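Local coordinates for protein Ent-copalyl diphosphate synthase (Streptomyces platensis, PDB 5BP8) that belongs to the class II terpene cyclases, mainly alpha-helical enzymes that carry a domain related to the squalene-hopene cyclases, at residues T349-H354 against Y404-C409; A410-A414 against Q457-T462. All coordinates share one frame. Numbering follows the deposited sequence.

Contact 1 (T349-H354 against Y404-C409)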
loop_
_atom_site.group_PDB
_atom_site.type_symbol
_atom_site.label_atom_id
_atom_site.label_comp_id
_atom_site.label_asym_id
_atom_site.label_seq_id
_atom_site.Cartn_x
_atom_site.Cartn_y
_atom_site.Cartn_z
ATOM N N THR A 349 -7.647 1.025 12.560
ATOM C CA THR A 349 -7.845 2.319 13.239
ATOM C C THR A 349 -8.005 3.442 12.225
ATOM O O THR A 349 -8.897 4.289 12.376
ATOM C CB THR A 349 -6.669 2.654 14.179
ATOM O OG1 THR A 349 -5.432 2.597 13.440
ATOM C CG2 THR A 349 -6.615 1.675 15.342
ATOM N N SER A 350 -7.200 3.425 11.145
ATOM C CA SER A 350 -7.269 4.477 10.123
ATOM C C SER A 350 -8.627 4.436 9.405
ATOM O O SER A 350 -9.171 5.478 9.054
ATOM C CB SER A 350 -6.097 4.394 9.105
ATOM O OG SER A 350 -6.275 3.304 8.236
ATOM N N THR A 351 -9.162 3.244 9.184
ATOM C CA THR A 351 -10.469 3.091 8.541
ATOM C C THR A 351 -11.571 3.746 9.393
ATOM O O THR A 351 -12.401 4.510 8.890
ATOM C CB THR A 351 -10.777 1.617 8.289
ATOM O OG1 THR A 351 -9.796 1.067 7.389
ATOM C CG2 THR A 351 -12.189 1.403 7.699
ATOM N N ASN A 352 -11.562 3.448 10.682
ATOM C CA ASN A 352 -12.538 4.048 11.590
ATOM C C ASN A 352 -12.402 5.553 11.684
ATOM O O ASN A 352 -13.416 6.259 11.688
ATOM C CB ASN A 352 -12.496 3.370 12.949
ATOM C CG ASN A 352 -13.264 2.060 12.952
ATOM O OD1 ASN A 352 -14.467 2.017 13.306
ATOM N ND2 ASN A 352 -12.610 0.991 12.522
ATOM N N ALA A 353 -11.160 6.054 11.726
ATOM C CA ALA A 353 -10.918 7.499 11.582
ATOM C C ALA A 353 -11.556 8.084 10.328
ATOM O O ALA A 353 -12.224 9.134 10.393
ATOM C CB ALA A 353 -9.422 7.818 11.612
ATOM N N HIS A 354 -11.367 7.428 9.173
ATOM C CA HIS A 354 -11.895 7.952 7.934
ATOM C C HIS A 354 -13.442 7.891 7.891
ATOM O O HIS A 354 -14.099 8.794 7.351
ATOM C CB HIS A 354 -11.206 7.267 6.726
ATOM C CG HIS A 354 -9.746 7.591 6.640
ATOM N ND1 HIS A 354 -8.803 6.732 6.104
ATOM C CD2 HIS A 354 -9.064 8.684 7.050
ATOM C CE1 HIS A 354 -7.609 7.284 6.202
ATOM N NE2 HIS A 354 -7.736 8.463 6.779
ATOM N N TYR A 404 1.494 7.641 10.117
ATOM C CA TYR A 404 0.229 7.597 9.356
ATOM C C TYR A 404 -0.960 7.406 10.292
ATOM O O TYR A 404 -1.932 8.204 10.257
ATOM C CB TYR A 404 0.222 6.465 8.329
ATOM C CG TYR A 404 -1.065 6.365 7.545
ATOM C CD1 TYR A 404 -1.418 7.358 6.663
ATOM C CD2 TYR A 404 -1.921 5.278 7.688
ATOM C CE1 TYR A 404 -2.587 7.281 5.926
ATOM C CE2 TYR A 404 -3.113 5.192 6.952
ATOM C CZ TYR A 404 -3.442 6.210 6.090
ATOM O OH TYR A 404 -4.565 6.212 5.300
ATOM N N ALA A 405 -0.899 6.343 11.097
ATOM C CA ALA A 405 -2.040 5.937 11.945
ATOM C C ALA A 405 -2.382 7.045 12.952
ATOM O O ALA A 405 -3.571 7.422 13.121
ATOM C CB ALA A 405 -1.736 4.639 12.657
ATOM N N THR A 406 -1.339 7.639 13.525
ATOM C CA THR A 406 -1.552 8.670 14.551
ATOM C C THR A 406 -2.145 9.946 13.946
ATOM O O THR A 406 -3.053 10.564 14.535
ATOM C CB THR A 406 -0.247 8.973 15.306
ATOM O OG1 THR A 406 0.259 7.752 15.868
ATOM C CG2 THR A 406 -0.507 9.954 16.467
ATOM N N ALA A 407 -1.660 10.342 12.775
ATOM C CA ALA A 407 -2.230 11.484 12.088
ATOM C C ALA A 407 -3.688 11.230 11.739
ATOM O O ALA A 407 -4.543 12.105 12.018
ATOM C CB ALA A 407 -1.469 11.826 10.832
ATOM N N CYS A 408 -3.987 10.068 11.154
ATOM C CA CYS A 408 -5.375 9.764 10.751
ATOM C C CYS A 408 -6.336 9.912 11.955
ATOM O O CYS A 408 -7.361 10.591 11.860
ATOM C CB CYS A 408 -5.516 8.367 10.185
ATOM S SG CYS A 408 -4.798 8.196 8.516
ATOM N N CYS A 409 -6.003 9.252 13.053
ATOM C CA CYS A 409 -6.889 9.152 14.205
ATOM C C CYS A 409 -7.002 10.450 14.952
ATOM O O CYS A 409 -8.120 10.862 15.306
ATOM C CB CYS A 409 -6.422 8.038 15.140
ATOM S SG CYS A 409 -6.586 6.422 14.381
HETATM O O HOH W 1 -6.150 4.253 5.736
#

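Contact 2 (A410-A414 against Q457-T462)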
loop_
_atom_site.group_PDB
_atom_site.type_symbol
_atom_site.label_atom_id
_atom_site.label_comp_id
_atom_site.label_asym_id
_atom_site.label_seq_id
_atom_site.Cartn_x
_atom_site.Cartn_y
_atom_site.Cartn_z
ATOM N N ALA A 410 -5.877 11.115 15.192
ATOM C CA ALA A 410 -5.918 12.400 15.929
ATOM C C ALA A 410 -6.631 13.486 15.130
ATOM O O ALA A 410 -7.347 14.310 15.714
ATOM C CB ALA A 410 -4.531 12.864 16.299
ATOM N N LEU A 411 -6.443 13.505 13.812
ATOM C CA LEU A 411 -7.064 14.547 12.994
ATOM C C LEU A 411 -8.566 14.347 12.842
ATOM O O LEU A 411 -9.308 15.326 12.777
ATOM C CB LEU A 411 -6.418 14.634 11.607
ATOM C CG LEU A 411 -4.998 15.236 11.649
ATOM C CD1 LEU A 411 -4.290 15.041 10.312
ATOM C CD2 LEU A 411 -5.042 16.695 12.094
ATOM N N ALA A 412 -9.004 13.092 12.780
ATOM C CA ALA A 412 -10.423 12.766 12.741
ATOM C C ALA A 412 -11.061 13.157 14.085
ATOM O O ALA A 412 -12.125 13.797 14.114
ATOM C CB ALA A 412 -10.608 11.283 12.478
ATOM N N LEU A 413 -10.417 12.766 15.175
ATOM C CA LEU A 413 -10.918 13.100 16.523
ATOM C C LEU A 413 -10.904 14.597 16.824
ATOM O O LEU A 413 -11.777 15.090 17.562
ATOM C CB LEU A 413 -10.139 12.358 17.589
ATOM C CG LEU A 413 -10.456 10.874 17.748
ATOM C CD1 LEU A 413 -9.321 10.222 18.528
ATOM C CD2 LEU A 413 -11.796 10.600 18.417
ATOM N N ALA A 414 -9.919 15.319 16.298
ATOM C CA ALA A 414 -9.819 16.761 16.514
ATOM C C ALA A 414 -11.018 17.500 15.903
ATOM O O ALA A 414 -11.590 18.401 16.514
ATOM C CB ALA A 414 -8.516 17.301 15.942
ATOM N N GLN A 457 1.178 18.339 9.512
ATOM C CA GLN A 457 -0.279 18.494 9.440
ATOM C C GLN A 457 -0.951 18.327 10.786
ATOM O O GLN A 457 -1.796 19.151 11.155
ATOM C CB GLN A 457 -0.913 17.485 8.504
ATOM C CG GLN A 457 -0.613 17.718 7.048
ATOM C CD GLN A 457 -1.392 16.771 6.161
ATOM O OE1 GLN A 457 -2.616 16.626 6.311
ATOM N NE2 GLN A 457 -0.689 16.128 5.223
ATOM N N LEU A 458 -0.591 17.263 11.512
ATOM C CA LEU A 458 -1.145 17.005 12.834
ATOM C C LEU A 458 -0.934 18.205 13.737
ATOM O O LEU A 458 -1.882 18.683 14.382
ATOM C CB LEU A 458 -0.515 15.761 13.468
ATOM C CG LEU A 458 -0.946 15.394 14.892
ATOM C CD1 LEU A 458 -2.453 15.389 15.045
ATOM C CD2 LEU A 458 -0.386 14.039 15.316
ATOM N N LEU A 459 0.314 18.683 13.808
ATOM C CA LEU A 459 0.655 19.781 14.709
ATOM C C LEU A 459 -0.051 21.082 14.337
ATOM O O LEU A 459 -0.586 21.774 15.221
ATOM C CB LEU A 459 2.168 19.997 14.749
ATOM C CG LEU A 459 2.998 18.881 15.397
ATOM C CD1 LEU A 459 4.484 19.132 15.170
ATOM C CD2 LEU A 459 2.713 18.753 16.883
HETATM N N MSE A 460 -0.072 21.408 13.050
HETATM C CA MSE A 460 -0.710 22.656 12.597
HETATM C C MSE A 460 -2.211 22.606 12.722
HETATM O O MSE A 460 -2.845 23.575 13.222
HETATM C CB MSE A 460 -0.261 23.021 11.189
HETATM C CG MSE A 460 1.223 23.336 11.088
HETATM SE SE MSE A 460 1.754 24.933 12.120
HETATM C CE MSE A 460 1.888 24.359 13.973
ATOM N N ARG A 461 -2.823 21.506 12.305
ATOM C CA ARG A 461 -4.285 21.442 12.297
ATOM C C ARG A 461 -4.903 21.342 13.696
ATOM O O ARG A 461 -6.082 21.689 13.872
ATOM C CB ARG A 461 -4.788 20.328 11.396
ATOM C CG ARG A 461 -4.562 20.603 9.906
ATOM C CD ARG A 461 -4.732 19.368 9.039
ATOM N NE ARG A 461 -6.063 18.768 9.090
ATOM C CZ ARG A 461 -6.400 17.646 8.445
ATOM N NH1 ARG A 461 -5.518 16.990 7.683
ATOM N NH2 ARG A 461 -7.612 17.170 8.565
ATOM N N THR A 462 -4.126 20.908 14.687
ATOM C CA THR A 462 -4.653 20.723 16.042
ATOM C C THR A 462 -4.154 21.791 16.995
ATOM O O THR A 462 -4.350 21.683 18.198
ATOM C CB THR A 462 -4.307 19.330 16.608
ATOM O OG1 THR A 462 -2.889 19.185 16.754
ATOM C CG2 THR A 462 -4.874 18.244 15.721
#

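Contact 1 (T349-H354 against Y404-C409)
Two neighbouring helices run side by side in the same direction, an arrangement consistent with the inner ring of the alpha/alpha barrel built from helical hairpins in squalene-hopene cyclase relatives. The short helical segments 349-354 and 404-409 approach to 8.6 Å between axes and cross at 23°, a close fit made by small side chains, and all residues that meet are buried. Thr349 points toward its neighbour: its CB lies 3.8 Å from Cys409 SG, and its backbone O lies 3.7 Å from the same sulfur, while Thr349 OG1 is hydrogen-bonded to Met395 O in the chain between the two segments. One residue on, Ser350 packs its CB against Tyr404 CE2 (3.8 Å) and Cys408 SG (4.1 Å). Its hydroxyl is hydrogen-bonded to Asp396 and accepts a bond from a water, which sits 2.7 Å from Ser350 OG and 2.6 Å from Tyr404 OH, so the two side chains are bridged through solvent. Ala353 and Cys409 form the closest CA pair, 5.1 Å from CA to CA; the methyl CB of Ala353 lies directly against the backbone of Cys408, 3.5 Å from Cys408 O, and 4.2 Å from both Cys408 CB and Cys409 SG. His354 starts sideways, but its imidazole swings across to the other helix. There its edge meets Tyr404 OH, with CE1 3.4 Å from that oxygen; His354 ND1 is hydrogen-bonded to Asp308 OD1 of helix 307-319, and NE2 stands 3.4 Å from Cys408 SG.

Contact 2 (A410-A414 against Q457-T462)
This is plain apolar packing between two parallel helices, the latter halves of 402-416 and 449-461, which look like successive inner helices of the hairpin barrel. The axes of the short helical segments come within 10.3 Å and cross at 17°, and at this spacing Leu411 fills the space between the helices. Much the most covered residue here, it reaches Leu458 CA (4.0 Å), Leu458 CD1 (4.1 Å) and Thr462 CG2 (3.9 Å) with CD2, while its CD1 lies over one face of the Arg461 guanidinium, 3.5 Å from NH1. Ala410 CB nestles 3.5 Å from Leu458 CD1. At the C-terminal end Ala414 CB touches Thr462 CG2 (3.8 Å), where Thr462 is the first residue to leave helical geometry. Val425 of helix 422-435 touches both Ala414 and Thr462. Within segment 457-462, Thr462 OG1 donates to Leu458 O at 2.6 Å, and Arg461 NH1 makes a weak hydrogen bond to Gln457 OE1 at 3.2 Å; Gln457 NE2 makes another weak one to Ala510 O. The surface offered to helix 402-416 is largely aliphatic, together with one face of the guanidinium, so the two segments meet by shape and hydrophobic burial rather than by polar pairing.

Overall arrangement
Contact 1 comes first along the chain: helix 349-365 is followed by helix 370-386, and the chain then returns so that 404-409 lies beside 349-354. Contact 2 opens directly after, at Ala410, and repeats the pattern: helix 422-435 lies in the excursion before 457-462 packs on 410-414. The two loops follow in series, neither nested nor crossed, and share helix 402-416. The contacts, whose centres lie about 11 Å apart, touch through Ala353 O with Ala412 CB (3.4 Å) and Thr406 CG2 with Leu458 CD2 (4.2 Å). Together they join three similarly directed helices, 349-365, 402-416 and 449-461, separated in sequence by 370-386 and 422-435, consistent with the inner helices of an alpha/alpha barrel.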